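Long-range contacts in ferredoxin component of dioxygenase (Sphingobium yanoikuyae, PDB 2I7F), which carries a Rieske [2Fe-2S] cluster and probably passes electrons to the terminal oxygenase of a biphenyl dioxygenase system: residues A[67-71]-A[81-87]; A[4-8]-A[21-26]; A[13-19]-A[31-36]; A[26-30]-A[41-45]. One frame throughout, in Å; residues are numbered along the deposited sequence.

Contact 1: residues A[67-71]-A[81-87]. With FES (Fe2/s2 (inorganic) cluster), chain D.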
loop_
_atom_site.group_PDB
_atom_site.type_symbol
_atom_site.label_atom_id
_atom_site.label_comp_id
_atom_site.label_asym_id
_atom_site.label_seq_id
_atom_site.Cartn_x
_atom_site.Cartn_y
_atom_site.Cartn_z
ATOM N N HIS A 67 -3.123 7.277 15.817
ATOM C CA HIS A 67 -2.792 6.369 16.961
ATOM C C HIS A 67 -1.324 5.915 17.055
ATOM O O HIS A 67 -0.932 5.261 18.034
ATOM C CB HIS A 67 -3.703 5.131 17.050
ATOM C CG HIS A 67 -5.173 5.399 16.890
ATOM N ND1 HIS A 67 -5.948 4.710 15.986
ATOM C CD2 HIS A 67 -6.020 6.224 17.550
ATOM C CE1 HIS A 67 -7.198 5.130 16.063
ATOM N NE2 HIS A 67 -7.271 6.049 17.004
ATOM N N GLY A 68 -0.534 6.232 16.032
ATOM C CA GLY A 68 0.839 5.792 15.972
ATOM C C GLY A 68 1.018 4.389 15.421
ATOM O O GLY A 68 2.114 3.841 15.475
ATOM N N GLY A 69 -0.041 3.819 14.862
ATOM C CA GLY A 69 0.002 2.480 14.345
ATOM C C GLY A 69 0.883 2.430 13.117
ATOM O O GLY A 69 1.075 3.427 12.477
ATOM N N SER A 70 1.429 1.261 12.811
ATOM C CA SER A 70 2.252 1.091 11.627
ATOM C C SER A 70 2.223 -0.342 11.122
ATOM O O SER A 70 1.925 -1.284 11.890
ATOM C CB SER A 70 3.699 1.518 11.909
ATOM O OG SER A 70 4.421 0.505 12.588
ATOM N N PHE A 71 2.538 -0.473 9.830
ATOM C CA PHE A 71 2.729 -1.727 9.124
ATOM C C PHE A 71 4.015 -1.761 8.336
ATOM O O PHE A 71 4.560 -0.730 7.922
ATOM C CB PHE A 71 1.606 -1.990 8.097
ATOM C CG PHE A 71 0.246 -2.003 8.685
ATOM C CD1 PHE A 71 -0.318 -3.188 9.156
ATOM C CD2 PHE A 71 -0.474 -0.811 8.788
ATOM C CE1 PHE A 71 -1.555 -3.185 9.742
ATOM C CE2 PHE A 71 -1.724 -0.815 9.346
ATOM C CZ PHE A 71 -2.269 -1.996 9.811
ATOM N N PHE A 81 1.919 -0.840 17.690
ATOM C CA PHE A 81 0.615 -0.800 18.351
ATOM C C PHE A 81 -0.039 0.559 18.052
ATOM O O PHE A 81 0.636 1.577 18.086
ATOM C CB PHE A 81 0.826 -1.016 19.874
ATOM C CG PHE A 81 -0.444 -1.020 20.678
ATOM C CD1 PHE A 81 -1.166 -2.206 20.861
ATOM C CD2 PHE A 81 -0.923 0.156 21.239
ATOM C CE1 PHE A 81 -2.357 -2.214 21.571
ATOM C CE2 PHE A 81 -2.107 0.158 21.973
ATOM C CZ PHE A 81 -2.823 -1.029 22.141
ATOM N N PRO A 82 -1.369 0.606 17.853
ATOM C CA PRO A 82 -2.387 -0.424 18.030
ATOM C C PRO A 82 -2.674 -1.360 16.874
ATOM O O PRO A 82 -3.601 -2.167 16.975
ATOM C CB PRO A 82 -3.636 0.400 18.371
ATOM C CG PRO A 82 -3.435 1.695 17.716
ATOM C CD PRO A 82 -1.975 1.917 17.546
ATOM N N CYS A 83 -1.913 -1.266 15.786
ATOM C CA CYS A 83 -2.056 -2.221 14.688
ATOM C C CYS A 83 -1.638 -3.610 15.123
ATOM O O CYS A 83 -0.545 -3.796 15.664
ATOM C CB CYS A 83 -1.227 -1.797 13.485
ATOM S SG CYS A 83 -1.845 -0.295 12.809
ATOM N N GLN A 84 -2.547 -4.570 14.912
ATOM C CA GLN A 84 -2.321 -5.976 15.257
ATOM C C GLN A 84 -2.674 -6.954 14.143
ATOM O O GLN A 84 -2.086 -8.039 14.076
ATOM C CB GLN A 84 -3.132 -6.366 16.491
ATOM C CG GLN A 84 -2.677 -5.692 17.776
ATOM C CD GLN A 84 -3.592 -6.013 18.948
ATOM O OE1 GLN A 84 -4.824 -6.011 18.814
ATOM N NE2 GLN A 84 -3.006 -6.300 20.095
ATOM N N ILE A 85 -3.672 -6.610 13.330
ATOM C CA ILE A 85 -4.137 -7.460 12.219
ATOM C C ILE A 85 -3.304 -7.083 10.989
ATOM O O ILE A 85 -3.310 -5.918 10.589
ATOM C CB ILE A 85 -5.641 -7.214 11.902
ATOM C CG1 ILE A 85 -6.547 -7.575 13.094
ATOM C CG2 ILE A 85 -6.071 -7.988 10.658
ATOM C CD1 ILE A 85 -7.973 -6.970 12.984
ATOM N N PRO A 86 -2.580 -8.033 10.397
ATOM C CA PRO A 86 -1.755 -7.657 9.232
ATOM C C PRO A 86 -2.575 -7.032 8.093
ATOM O O PRO A 86 -3.715 -7.435 7.853
ATOM C CB PRO A 86 -1.142 -8.991 8.806
ATOM C CG PRO A 86 -1.087 -9.743 10.037
ATOM C CD PRO A 86 -2.383 -9.452 10.712
ATOM N N ILE A 87 -1.978 -6.063 7.404
ATOM C CA ILE A 87 -2.550 -5.432 6.217
ATOM C C ILE A 87 -2.435 -6.476 5.090
ATOM O O ILE A 87 -1.505 -7.290 5.071
ATOM C CB ILE A 87 -1.865 -4.003 5.934
ATOM C CG1 ILE A 87 -2.683 -3.102 5.024
ATOM C CG2 ILE A 87 -0.498 -4.142 5.354
ATOM C CD1 ILE A 87 -4.030 -2.666 5.539
HETATM FE FE1 FES D . -5.739 3.197 14.504
HETATM FE FE2 FES D . -4.748 3.070 11.930
HETATM S S1 FES D . -3.726 2.664 13.857
HETATM S S2 FES D . -6.820 3.609 12.614
#
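The Rieske cluster site brings the loop of His67 to Gly69 against the proline-bearing loop of Pro82 and Cys83, with Phe71 packed behind them. His67 ND1 binds iron FE1 at 2.1 Å; His47 supplies another ligand to the same iron. At the root of the imidazole, His67 CB rests 3.5 Å from Pro82 CG, and the two side chains cross at about a right angle. A stiff proline ring, here after a cis peptide bond, suits a wall of the pocket: Pro82 CG also lies 4.0 Å from sulfide S1. Gly69 has to be small, because a CB would collide with both S1 and Cys83 SG. Cys83 is no iron ligand; its SG sits 3.7 Å from S1 and reaches the Phe71 ring obliquely, a sulfur-aromatic contact. With CG anti to the carbonyl carbon (chi1 -57°), Phe71 inserts its ring between Ile87 CB, 4.0 Å from the centroid over one face, and Cys83 CB over the opposite face. Ile85 O meets the ring edge, 3.4 Å from Phe71 CE1. Phe71 belongs to strand 70-72, which bonds through its backbone to strand 61-63, while Ile87 packs on Thr41 and Asp42 of strand 37-42.

Contact 2: residues A[4-8]-A[21-26]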
loop_
_atom_site.group_PDB
_atom_site.type_symbol
_atom_site.label_atom_id
_atom_site.label_comp_id
_atom_site.label_asym_id
_atom_site.label_seq_id
_atom_site.Cartn_x
_atom_site.Cartn_y
_atom_site.Cartn_z
ATOM N N LYS A 4 -4.719 -9.617 -15.103
ATOM C CA LYS A 4 -4.155 -8.461 -14.400
ATOM C C LYS A 4 -4.994 -7.188 -14.430
ATOM O O LYS A 4 -5.729 -6.924 -15.386
ATOM C CB LYS A 4 -2.749 -8.156 -14.912
ATOM C CG LYS A 4 -1.875 -9.409 -14.893
ATOM C CD LYS A 4 -0.454 -9.140 -14.584
ATOM C CE LYS A 4 0.349 -10.426 -14.561
ATOM N NZ LYS A 4 -0.064 -11.404 -13.542
ATOM N N LEU A 5 -4.874 -6.426 -13.347
ATOM C CA LEU A 5 -5.553 -5.150 -13.164
ATOM C C LEU A 5 -4.504 -4.074 -13.117
ATOM O O LEU A 5 -3.602 -4.178 -12.315
ATOM C CB LEU A 5 -6.302 -5.113 -11.822
ATOM C CG LEU A 5 -7.490 -6.042 -11.629
ATOM C CD1 LEU A 5 -8.108 -5.910 -10.220
ATOM C CD2 LEU A 5 -8.470 -5.727 -12.736
ATOM N N ARG A 6 -4.606 -3.056 -13.972
ATOM C CA ARG A 6 -3.737 -1.878 -13.868
ATOM C C ARG A 6 -4.171 -0.942 -12.724
ATOM O O ARG A 6 -5.340 -0.580 -12.634
ATOM C CB ARG A 6 -3.725 -1.111 -15.185
ATOM C CG ARG A 6 -3.042 -1.882 -16.262
ATOM C CD ARG A 6 -3.053 -1.199 -17.600
ATOM N NE ARG A 6 -4.410 -1.070 -18.050
ATOM C CZ ARG A 6 -4.775 -0.594 -19.231
ATOM N NH1 ARG A 6 -3.869 -0.179 -20.106
ATOM N NH2 ARG A 6 -6.064 -0.568 -19.532
ATOM N N LEU A 7 -3.228 -0.540 -11.873
ATOM C CA LEU A 7 -3.519 0.367 -10.750
ATOM C C LEU A 7 -3.156 1.820 -11.047
ATOM O O LEU A 7 -3.974 2.716 -10.850
ATOM C CB LEU A 7 -2.866 -0.117 -9.430
ATOM C CG LEU A 7 -3.199 -1.561 -9.070
ATOM C CD1 LEU A 7 -2.520 -1.997 -7.732
ATOM C CD2 LEU A 7 -4.721 -1.776 -9.026
ATOM N N CYS A 8 -1.958 2.037 -11.588
ATOM C CA CYS A 8 -1.420 3.370 -11.789
ATOM C C CYS A 8 -0.105 3.207 -12.492
ATOM O O CYS A 8 0.458 2.116 -12.508
ATOM C CB CYS A 8 -1.240 4.125 -10.447
ATOM S SG CYS A 8 0.012 3.508 -9.263
ATOM N N VAL A 21 -5.146 4.266 -4.858
ATOM C CA VAL A 21 -5.749 3.810 -6.090
ATOM C C VAL A 21 -7.057 3.183 -5.732
ATOM O O VAL A 21 -7.086 2.379 -4.845
ATOM C CB VAL A 21 -4.875 2.782 -6.759
ATOM C CG1 VAL A 21 -5.638 2.118 -7.902
ATOM C CG2 VAL A 21 -3.543 3.469 -7.237
ATOM N N TYR A 22 -8.140 3.564 -6.400
ATOM C CA TYR A 22 -9.445 2.993 -6.139
ATOM C C TYR A 22 -9.899 2.295 -7.383
ATOM O O TYR A 22 -10.423 2.918 -8.279
ATOM C CB TYR A 22 -10.469 4.076 -5.798
ATOM C CG TYR A 22 -10.226 4.716 -4.453
ATOM C CD1 TYR A 22 -9.225 5.676 -4.276
ATOM C CD2 TYR A 22 -11.010 4.373 -3.354
ATOM C CE1 TYR A 22 -9.001 6.256 -2.989
ATOM C CE2 TYR A 22 -10.806 4.944 -2.093
ATOM C CZ TYR A 22 -9.813 5.879 -1.912
ATOM O OH TYR A 22 -9.686 6.429 -0.655
ATOM N N GLN A 23 -9.697 0.986 -7.423
ATOM C CA GLN A 23 -9.965 0.207 -8.607
ATOM C C GLN A 23 -11.298 -0.482 -8.309
ATOM O O GLN A 23 -11.550 -0.928 -7.180
ATOM C CB GLN A 23 -8.752 -0.736 -8.914
ATOM C CG GLN A 23 -8.583 -1.185 -10.383
ATOM C CD GLN A 23 -9.549 -2.317 -10.810
ATOM O OE1 GLN A 23 -9.953 -2.413 -11.979
ATOM N NE2 GLN A 23 -9.928 -3.174 -9.855
ATOM N N GLU A 24 -12.194 -0.481 -9.295
ATOM C CA GLU A 24 -13.566 -0.870 -9.059
ATOM C C GLU A 24 -13.750 -2.313 -8.557
ATOM O O GLU A 24 -14.679 -2.585 -7.795
ATOM C CB GLU A 24 -14.470 -0.554 -10.262
ATOM C CG GLU A 24 -14.133 -1.225 -11.592
ATOM C CD GLU A 24 -15.027 -0.704 -12.721
ATOM O OE1 GLU A 24 -14.476 -0.108 -13.682
ATOM O OE2 GLU A 24 -16.276 -0.882 -12.651
ATOM N N LYS A 25 -12.854 -3.221 -8.879
ATOM C CA LYS A 25 -13.028 -4.583 -8.354
ATOM C C LYS A 25 -12.629 -4.774 -6.845
ATOM O O LYS A 25 -13.023 -5.741 -6.202
ATOM C CB LYS A 25 -12.325 -5.584 -9.297
ATOM C CG LYS A 25 -13.142 -5.836 -10.585
ATOM C CD LYS A 25 -12.376 -6.621 -11.670
ATOM C CE LYS A 25 -12.039 -5.758 -12.923
ATOM N NZ LYS A 25 -12.016 -6.582 -14.214
ATOM N N MET A 26 -11.937 -3.800 -6.271
ATOM C CA MET A 26 -11.114 -4.020 -5.114
ATOM C C MET A 26 -11.423 -3.113 -3.928
ATOM O O MET A 26 -12.012 -2.033 -4.081
ATOM C CB MET A 26 -9.668 -3.757 -5.519
ATOM C CG MET A 26 -9.132 -4.586 -6.645
ATOM S SD MET A 26 -9.127 -6.355 -6.382
ATOM C CE MET A 26 -7.967 -6.481 -5.047
#
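Segment 4-8, part of strand 4-9, passes the segment 21-26 without a hydrogen bond between them, the nearest CA atoms being those of Leu7 and Val21, 6.2 Å apart. Strands 4-9 and 19-21 are the two outermost of the six-stranded antiparallel sheet, and their meeting here rests on packing, consistent with the incomplete barrel of the Rieske fold. Beyond Val21 the chain makes a type I turn, closed by Met26 N to Gln23 O at 3.0 Å. The turn offers Leu5 a varied surface. Leu5 CD2 lies 3.6 Å from Lys25 CE, part of a long aliphatic stem that can cover a leucine, and Leu5 CD1 is 3.9 Å from Met26 CG. Gln23 starts out with CG opposite its own backbone N (chi1 -155°), which brings Gln23 CG to 4.1 Å from Leu7 CD2; the bend at chi2 then carries the rest of the side chain across that of Leu5 at about a right angle. An alanine at Gln23 would lack that arm and is likely to open a gap beside the methyls of Leu5 and Leu7. Branched Val21 fills the far end with two methyls: CG1 is 3.9 Å from Leu7 CB, and CG2 lies 4.0 Å from Cys8 CB.

Contact 3: residues A[13-19]-A[31-36]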
loop_
_atom_site.group_PDB
_atom_site.type_symbol
_atom_site.label_atom_id
_atom_site.label_comp_id
_atom_site.label_asym_id
_atom_site.label_seq_id
_atom_site.Cartn_x
_atom_site.Cartn_y
_atom_site.Cartn_z
ATOM N N VAL A 13 4.516 6.893 -8.773
ATOM C CA VAL A 13 4.780 6.473 -7.404
ATOM C C VAL A 13 6.206 6.820 -6.994
ATOM O O VAL A 13 7.133 6.094 -7.319
ATOM C CB VAL A 13 4.539 4.964 -7.199
ATOM C CG1 VAL A 13 4.460 4.654 -5.684
ATOM C CG2 VAL A 13 3.285 4.506 -7.971
ATOM N N LYS A 14 6.356 7.919 -6.251
ATOM C CA LYS A 14 7.637 8.350 -5.678
ATOM C C LYS A 14 7.876 7.748 -4.289
ATOM O O LYS A 14 6.932 7.596 -3.501
ATOM C CB LYS A 14 7.675 9.885 -5.569
ATOM C CG LYS A 14 7.811 10.622 -6.896
ATOM C CD LYS A 14 6.495 11.184 -7.454
ATOM C CE LYS A 14 5.953 12.388 -6.648
ATOM N NZ LYS A 14 4.755 12.034 -5.772
ATOM N N ASP A 15 9.142 7.411 -3.998
ATOM C CA ASP A 15 9.565 6.927 -2.663
ATOM C C ASP A 15 9.195 8.001 -1.690
ATOM O O ASP A 15 9.563 9.148 -1.884
ATOM C CB ASP A 15 11.100 6.681 -2.577
ATOM C CG ASP A 15 11.528 5.847 -1.322
ATOM O OD1 ASP A 15 10.862 5.834 -0.261
ATOM O OD2 ASP A 15 12.564 5.178 -1.401
ATOM N N GLY A 16 8.431 7.621 -0.675
ATOM C CA GLY A 16 8.044 8.524 0.382
ATOM C C GLY A 16 6.669 9.103 0.193
ATOM O O GLY A 16 6.176 9.742 1.096
ATOM N N GLU A 17 6.050 8.894 -0.980
ATOM C CA GLU A 17 4.743 9.488 -1.297
ATOM C C GLU A 17 3.799 8.435 -1.909
ATOM O O GLU A 17 3.628 8.371 -3.119
ATOM C CB GLU A 17 4.912 10.702 -2.223
ATOM C CG GLU A 17 6.033 11.680 -1.746
ATOM C CD GLU A 17 6.325 12.811 -2.701
ATOM O OE1 GLU A 17 5.553 12.934 -3.703
ATOM O OE2 GLU A 17 7.318 13.586 -2.442
ATOM N N PRO A 18 3.214 7.568 -1.061
ATOM C CA PRO A 18 2.318 6.552 -1.602
ATOM C C PRO A 18 1.057 7.101 -2.261
ATOM O O PRO A 18 0.604 8.228 -1.949
ATOM C CB PRO A 18 1.960 5.670 -0.397
ATOM C CG PRO A 18 2.414 6.344 0.787
ATOM C CD PRO A 18 3.346 7.488 0.404
ATOM N N VAL A 19 0.504 6.269 -3.147
ATOM C CA VAL A 19 -0.528 6.649 -4.080
ATOM C C VAL A 19 -1.753 5.806 -3.778
ATOM O O VAL A 19 -1.658 4.576 -3.717
ATOM C CB VAL A 19 -0.030 6.398 -5.529
ATOM C CG1 VAL A 19 -1.149 6.597 -6.553
ATOM C CG2 VAL A 19 1.114 7.349 -5.808
ATOM N N VAL A 31 -0.438 2.148 -3.079
ATOM C CA VAL A 31 0.754 1.801 -3.846
ATOM C C VAL A 31 1.973 2.594 -3.336
ATOM O O VAL A 31 1.913 3.814 -3.166
ATOM C CB VAL A 31 0.526 2.074 -5.346
ATOM C CG1 VAL A 31 1.704 1.545 -6.186
ATOM C CG2 VAL A 31 -0.777 1.455 -5.789
ATOM N N TYR A 32 3.078 1.872 -3.094
ATOM C CA TYR A 32 4.283 2.416 -2.523
ATOM C C TYR A 32 5.508 2.130 -3.368
ATOM O O TYR A 32 5.589 1.105 -4.041
ATOM C CB TYR A 32 4.567 1.836 -1.151
ATOM C CG TYR A 32 3.412 1.686 -0.226
ATOM C CD1 TYR A 32 2.524 0.626 -0.383
ATOM C CD2 TYR A 32 3.230 2.530 0.862
ATOM C CE1 TYR A 32 1.511 0.425 0.467
ATOM C CE2 TYR A 32 2.152 2.313 1.758
ATOM C CZ TYR A 32 1.316 1.258 1.555
ATOM O OH TYR A 32 0.228 0.993 2.399
ATOM N N ASN A 33 6.481 3.032 -3.250
ATOM C CA ASN A 33 7.807 2.863 -3.783
ATOM C C ASN A 33 8.747 2.914 -2.571
ATOM O O ASN A 33 8.823 3.943 -1.889
ATOM C CB ASN A 33 8.087 3.978 -4.796
ATOM C CG ASN A 33 9.570 4.122 -5.201
ATOM O OD1 ASN A 33 10.461 3.456 -4.691
ATOM N ND2 ASN A 33 9.816 5.046 -6.113
ATOM N N VAL A 34 9.386 1.781 -2.283
ATOM C CA VAL A 34 10.399 1.645 -1.257
ATOM C C VAL A 34 11.757 1.475 -1.965
ATOM O O VAL A 34 12.044 0.449 -2.583
ATOM C CB VAL A 34 10.088 0.425 -0.302
ATOM C CG1 VAL A 34 11.262 0.179 0.675
ATOM C CG2 VAL A 34 8.758 0.644 0.461
ATOM N N ASP A 35 12.581 2.509 -1.897
ATOM C CA ASP A 35 13.919 2.497 -2.504
ATOM C C ASP A 35 13.941 2.050 -3.971
ATOM O O ASP A 35 14.862 1.359 -4.412
ATOM C CB ASP A 35 14.856 1.618 -1.668
ATOM C CG ASP A 35 16.326 1.879 -1.963
ATOM O OD1 ASP A 35 16.706 3.060 -2.185
ATOM O OD2 ASP A 35 17.116 0.893 -1.978
ATOM N N GLY A 36 12.934 2.447 -4.731
ATOM C CA GLY A 36 12.892 2.154 -6.140
ATOM C C GLY A 36 12.133 0.910 -6.535
ATOM O O GLY A 36 12.087 0.588 -7.724
HETATM O O HOH W 1 5.669 5.461 -1.891
#
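The Asn33 amide meets Val13 O almost in its own plane, the Asp15 carboxylate receives Asp35 N from above its plane, and the Tyr32 ring is approached obliquely by Pro18 CB, 3.6 Å from Tyr32 CD2. These groups tie the loop 13-18, with its type II turn from Lys14 to Glu17, to strand 29-34 and the hairpin turn after it. Asn33 spans the gap because CG stands opposite the backbone N (chi1 166°): ND2 donates to Val13 O at 3.1 Å, and OD1 accepts from Gly36 N at 2.7 Å, an Asx motif bracing the hairpin turn. A leucine in its place would probably leave both Val13 O and Gly36 N without these partners. Asp15 OD2 takes Asp35 N at 2.7 Å, while the neighbouring Gly16 adopts backbone angles that any side chain would make strained. A water accepts from Asn33 N and donates to Lys14 O, linking turn and strand. Farther along, Val19 and Val31 form an antiparallel hydrogen-bonded pair, with both bonds 2.8 Å long, from each backbone N to the other's O. The beta-branched side chain of Val31 turns toward the same sheet face as Val19 and sets CG1 3.8 Å from Val13 CG2.

Contact 4: residues A[26-30]-A[41-45]. With FES (Fe2/s2 (inorganic) cluster), chain D.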
loop_
_atom_site.group_PDB
_atom_site.type_symbol
_atom_site.label_atom_id
_atom_site.label_comp_id
_atom_site.label_asym_id
_atom_site.label_seq_id
_atom_site.Cartn_x
_atom_site.Cartn_y
_atom_site.Cartn_z
ATOM N N MET A 26 -11.937 -3.800 -6.271
ATOM C CA MET A 26 -11.114 -4.020 -5.114
ATOM C C MET A 26 -11.423 -3.113 -3.928
ATOM O O MET A 26 -12.012 -2.033 -4.081
ATOM C CB MET A 26 -9.668 -3.757 -5.519
ATOM C CG MET A 26 -9.132 -4.586 -6.645
ATOM S SD MET A 26 -9.127 -6.355 -6.382
ATOM C CE MET A 26 -7.967 -6.481 -5.047
ATOM N N PRO A 27 -10.990 -3.540 -2.730
ATOM C CA PRO A 27 -10.926 -2.611 -1.625
ATOM C C PRO A 27 -9.965 -1.487 -1.944
ATOM O O PRO A 27 -9.082 -1.663 -2.755
ATOM C CB PRO A 27 -10.421 -3.462 -0.439
ATOM C CG PRO A 27 -10.152 -4.803 -0.947
ATOM C CD PRO A 27 -10.564 -4.906 -2.358
ATOM N N ALA A 28 -10.117 -0.341 -1.313
ATOM C CA ALA A 28 -9.171 0.746 -1.535
ATOM C C ALA A 28 -7.758 0.168 -1.439
ATOM O O ALA A 28 -7.493 -0.651 -0.548
ATOM C CB ALA A 28 -9.367 1.876 -0.526
ATOM N N LEU A 29 -6.867 0.594 -2.348
ATOM C CA LEU A 29 -5.489 0.090 -2.451
ATOM C C LEU A 29 -4.489 1.214 -2.282
ATOM O O LEU A 29 -4.801 2.346 -2.560
ATOM C CB LEU A 29 -5.252 -0.571 -3.797
ATOM C CG LEU A 29 -6.101 -1.815 -4.162
ATOM C CD1 LEU A 29 -5.858 -2.129 -5.633
ATOM C CD2 LEU A 29 -5.794 -2.996 -3.273
ATOM N N ALA A 30 -3.312 0.874 -1.763
ATOM C CA ALA A 30 -2.237 1.798 -1.519
ATOM C C ALA A 30 -1.073 1.272 -2.311
ATOM O O ALA A 30 -0.736 0.122 -2.212
ATOM C CB ALA A 30 -1.896 1.864 -0.075
ATOM N N THR A 41 -0.595 -2.660 -0.973
ATOM C CA THR A 41 -1.367 -3.108 0.186
ATOM C C THR A 41 -2.800 -2.577 0.100
ATOM O O THR A 41 -3.056 -1.633 -0.618
ATOM C CB THR A 41 -0.734 -2.663 1.561
ATOM O OG1 THR A 41 -1.027 -1.278 1.859
ATOM C CG2 THR A 41 0.769 -2.904 1.609
ATOM N N ASP A 42 -3.739 -3.179 0.824
ATOM C CA ASP A 42 -4.964 -2.461 1.167
ATOM C C ASP A 42 -4.655 -1.077 1.783
ATOM O O ASP A 42 -3.654 -0.884 2.448
ATOM C CB ASP A 42 -5.838 -3.270 2.115
ATOM C CG ASP A 42 -6.605 -4.375 1.406
ATOM O OD1 ASP A 42 -6.543 -4.450 0.160
ATOM O OD2 ASP A 42 -7.260 -5.179 2.100
ATOM N N ASN A 43 -5.493 -0.099 1.499
ATOM C CA ASN A 43 -5.298 1.258 2.034
ATOM C C ASN A 43 -5.976 1.471 3.414
ATOM O O ASN A 43 -5.469 2.240 4.247
ATOM C CB ASN A 43 -5.835 2.262 1.011
ATOM C CG ASN A 43 -5.213 3.599 1.095
ATOM O OD1 ASN A 43 -5.638 4.547 0.386
ATOM N ND2 ASN A 43 -4.203 3.732 1.938
ATOM N N LEU A 44 -7.120 0.824 3.649
ATOM C CA LEU A 44 -7.816 0.976 4.915
ATOM C C LEU A 44 -6.985 0.308 6.039
ATOM O O LEU A 44 -6.764 -0.904 6.028
ATOM C CB LEU A 44 -9.259 0.369 4.874
ATOM C CG LEU A 44 -10.210 0.777 6.023
ATOM C CD1 LEU A 44 -10.613 2.277 5.914
ATOM C CD2 LEU A 44 -11.448 -0.119 6.100
ATOM N N CYS A 45 -6.526 1.122 6.993
ATOM C CA CYS A 45 -5.946 0.626 8.235
ATOM C C CYS A 45 -6.848 -0.466 8.826
ATOM O O CYS A 45 -8.068 -0.392 8.687
ATOM C CB CYS A 45 -5.790 1.737 9.261
ATOM S SG CYS A 45 -4.820 1.139 10.654
HETATM FE FE1 FES D . -5.739 3.197 14.504
HETATM FE FE2 FES D . -4.748 3.070 11.930
HETATM S S1 FES D . -3.726 2.664 13.857
HETATM S S2 FES D . -6.820 3.609 12.614
HETATM O O HOH W 2 -8.879 -1.023 1.721
#
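Ala30 and Thr41 face each other as an antiparallel hydrogen-bonded pair, Ala30 N donating to Thr41 O at 2.8 Å and Thr41 N to Ala30 O at 3.0 Å. Thr41 has OG1 between its backbone N and carbonyl carbon (chi1 79°), and from there the hydroxyl donates to Asp42 O at 2.7 Å, from above the carbonyl plane; Tyr32 OH is its further partner. The small Ala30 suits this position, its CB flanked by Thr41 OG1 and by the amide end of Asn43. Asp42 holds CG anti to the carbonyl carbon (chi1 -78°), which turns OD1 back toward the segment 26-30, 3.8 Å from Pro27 CG and equally far from Leu29 CD2. That carboxylate oxygen, set among apolar carbons, is satisfied by Tyr90 OH. Asn43 swings the other way, its CB 3.9 Å from Ala28 CB, and its N donates to Ala28 O at 2.9 Å. Ala28 O also takes a water that bridges to Leu44 N, so this one carbonyl holds both the Asn43 and Leu44 amides, the second through water. Cys45 follows, its SG bound to iron FE2 at 2.3 Å, with Cys64 as another ligand. This is the cysteine of the first Rieske element, Cys-X-His, completed by His47 and launched here from the end of a beta hairpin; Cys64 and His67 come from the second.

How the contacts relate
Along the chain, contacts 2 and 3 interleave their segments, contact 4 also alternates with contact 3, and contact 1 comes last. Contacts 2, 3 and 4 all reach the six-stranded antiparallel sheet: contact 2 joins its outer edges, whereas contacts 3 and 4 take successive parts of strand 29-34. Contacts 2 and 4, with centres about 10 Å apart, share Met26. Contact 1 lies on the cluster-binding side, its centre about 24 Å from that of contact 2, across the chain's centre. Contact 4 connects the two regions: it touches contact 1 through Ile87 and Leu44, and both supply ligands to the [2Fe-2S] cluster. This is consistent with a sheet that serves as the base on which the cluster-binding part is mounted.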